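Local coordinates for protein MXIH (Shigella flexneri, PDB 2CA5) that forms the needle of the type III secretion system, a tube through which virulence proteins probably pass toward the host cell, at residues 32-37 with 48-53. Residues are numbered along the deposited sequence; the frame is centred on the assembly and turned at random.
Sequences LALDKL and AEYQSK
Tyr50 lies against Ala33, Leu34 and Leu37 and makes every close contact between residues 32-37 and 48-53. Its CG is anti to the backbone N (chi1 177°), which sends the ring alongside Leu34, both side chains pointing the same way. The Leu34 methyl CD1 sits over one face of the ring, 4.2 Å from the centroid of the Tyr50 ring. It is displaced toward the rim, near CE1 and CZ, and makes a CH-pi contact. Leu34 CB adds a second touch, 3.9 Å from Tyr50 CE1. The backbone comes a little nearer still, with Leu34 N 3.7 Å from Tyr50 CD1. Ala33 meets the ring differently: its CB lies at the edge, near the ring plane, 4.0 Å from Tyr50 CD1. Its small side chain lets the backbones come close here, and the CA atoms of Ala33 and Tyr50 are 5.2 Å apart. Leu37 crosses the tyrosine side chain at about a right angle and places CD2 4.1 Å from Tyr50 CB. No hydrogen bond joins the segments. The touching side-chain atoms are carbons, and the contact lies at the surface of the monomer. Lys53 starts toward the other helix, but chi2 and chi3, both 60°, lead its end away from residues 32-37. Its NZ forms a salt bridge with Glu29, one turn before Ala33. Tyr50 and Lys53 also touch Leu30, extending the contact along helix 22-39. The segments run nearly antiparallel, at 159°, with axes 8.9 Å apart. They form part of the helical hairpin of the needle subunit, in which helix 22-39 packs against the early part of the longer helix 44-79.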
loop_
_atom_site.group_PDB
_atom_site.type_symbol
_atom_site.label_atom_id
_atom_site.label_comp_id
_atom_site.label_asym_id
_atom_site.label_seq_id
_atom_site.Cartn_x
_atom_site.Cartn_y
_atom_site.Cartn_z
ATOM N N LEU A 32 3.365 13.998 -1.607
ATOM C CA LEU A 32 2.879 14.943 -2.608
ATOM C C LEU A 32 1.350 14.992 -2.595
ATOM O O LEU A 32 0.750 16.045 -2.802
ATOM C CB LEU A 32 3.400 14.578 -4.008
ATOM C CG LEU A 32 4.910 14.774 -4.235
ATOM C CD1 LEU A 32 5.236 14.779 -5.721
ATOM C CD2 LEU A 32 5.414 16.044 -3.585
ATOM N N ALA A 33 0.718 13.857 -2.322
ATOM C CA ALA A 33 -0.745 13.829 -2.238
ATOM C C ALA A 33 -1.192 14.622 -1.008
ATOM O O ALA A 33 -2.188 15.346 -1.041
ATOM C CB ALA A 33 -1.248 12.391 -2.171
ATOM N N LEU A 34 -0.434 14.508 0.076
ATOM C CA LEU A 34 -0.770 15.242 1.298
ATOM C C LEU A 34 -0.616 16.737 1.035
ATOM O O LEU A 34 -1.431 17.547 1.463
ATOM C CB LEU A 34 0.141 14.812 2.458
ATOM C CG LEU A 34 -0.183 15.413 3.837
ATOM C CD1 LEU A 34 -1.566 14.969 4.340
ATOM C CD2 LEU A 34 0.901 15.072 4.857
ATOM N N ASP A 35 0.436 17.086 0.304
ATOM C CA ASP A 35 0.728 18.474 -0.025
ATOM C C ASP A 35 -0.411 19.126 -0.804
ATOM O O ASP A 35 -0.799 20.261 -0.526
ATOM C CB ASP A 35 2.029 18.544 -0.829
ATOM C CG ASP A 35 2.453 19.965 -1.134
ATOM O OD1 ASP A 35 2.869 20.676 -0.193
ATOM O OD2 ASP A 35 2.368 20.364 -2.315
ATOM N N LYS A 36 -0.952 18.411 -1.782
ATOM C CA LYS A 36 -2.051 18.956 -2.575
ATOM C C LYS A 36 -3.282 19.174 -1.708
ATOM O O LYS A 36 -3.957 20.198 -1.803
ATOM C CB LYS A 36 -2.392 18.028 -3.747
ATOM C CG LYS A 36 -1.301 17.971 -4.807
ATOM C CD LYS A 36 -1.751 17.198 -6.031
ATOM C CE LYS A 36 -0.638 17.164 -7.069
ATOM N NZ LYS A 36 0.657 16.728 -6.468
ATOM N N LEU A 37 -3.562 18.199 -0.858
ATOM C CA LEU A 37 -4.713 18.262 0.043
ATOM C C LEU A 37 -4.531 19.415 1.043
ATOM O O LEU A 37 -5.485 20.119 1.383
ATOM C CB LEU A 37 -4.812 16.935 0.819
ATOM C CG LEU A 37 -5.883 16.843 1.917
ATOM C CD1 LEU A 37 -7.260 17.139 1.337
ATOM C CD2 LEU A 37 -5.851 15.462 2.581
ATOM N N ALA A 48 -9.836 12.114 -1.533
ATOM C CA ALA A 48 -9.976 10.741 -2.021
ATOM C C ALA A 48 -8.650 10.220 -2.550
ATOM O O ALA A 48 -8.319 9.057 -2.369
ATOM C CB ALA A 48 -11.050 10.660 -3.113
ATOM N N GLU A 49 -7.899 11.078 -3.230
ATOM C CA GLU A 49 -6.607 10.669 -3.764
ATOM C C GLU A 49 -5.613 10.367 -2.642
ATOM O O GLU A 49 -4.820 9.433 -2.745
ATOM C CB GLU A 49 -6.051 11.724 -4.726
ATOM C CG GLU A 49 -6.684 11.648 -6.122
ATOM C CD GLU A 49 -6.238 12.770 -7.044
ATOM O OE1 GLU A 49 -5.278 13.498 -6.703
ATOM O OE2 GLU A 49 -6.856 12.925 -8.118
ATOM N N TYR A 50 -5.641 11.164 -1.578
ATOM C CA TYR A 50 -4.735 10.920 -0.461
ATOM C C TYR A 50 -5.107 9.609 0.234
ATOM O O TYR A 50 -4.241 8.790 0.547
ATOM C CB TYR A 50 -4.722 12.082 0.546
ATOM C CG TYR A 50 -3.837 11.770 1.734
ATOM C CD1 TYR A 50 -2.459 11.751 1.601
ATOM C CD2 TYR A 50 -4.385 11.329 2.940
ATOM C CE1 TYR A 50 -1.648 11.392 2.652
ATOM C CE2 TYR A 50 -3.570 10.943 4.005
ATOM C CZ TYR A 50 -2.204 10.977 3.846
ATOM O OH TYR A 50 -1.379 10.595 4.873
ATOM N N GLN A 51 -6.405 9.401 0.433
ATOM C CA GLN A 51 -6.905 8.178 1.055
ATOM C C GLN A 51 -6.476 6.981 0.229
ATOM O O GLN A 51 -6.045 5.968 0.764
ATOM C CB GLN A 51 -8.446 8.189 1.140
ATOM C CG GLN A 51 -9.023 9.123 2.199
ATOM C CD GLN A 51 -10.533 9.312 2.068
ATOM O OE1 GLN A 51 -11.121 9.057 1.020
ATOM N NE2 GLN A 51 -11.155 9.801 3.128
ATOM N N SER A 52 -6.640 7.086 -1.084
ATOM C CA SER A 52 -6.279 5.983 -1.968
ATOM C C SER A 52 -4.776 5.690 -1.900
ATOM O O SER A 52 -4.350 4.533 -1.836
ATOM C CB SER A 52 -6.724 6.283 -3.405
ATOM O OG SER A 52 -6.124 5.388 -4.323
ATOM N N LYS A 53 -3.964 6.738 -1.865
ATOM C CA LYS A 53 -2.524 6.535 -1.772
ATOM C C LYS A 53 -2.141 5.908 -0.432
ATOM O O LYS A 53 -1.270 5.035 -0.367
ATOM C CB LYS A 53 -1.769 7.847 -1.991
ATOM C CG LYS A 53 -0.263 7.684 -2.046
ATOM C CD LYS A 53 0.173 6.758 -3.182
ATOM C CE LYS A 53 -0.256 7.286 -4.544
ATOM N NZ LYS A 53 0.309 6.462 -5.657
#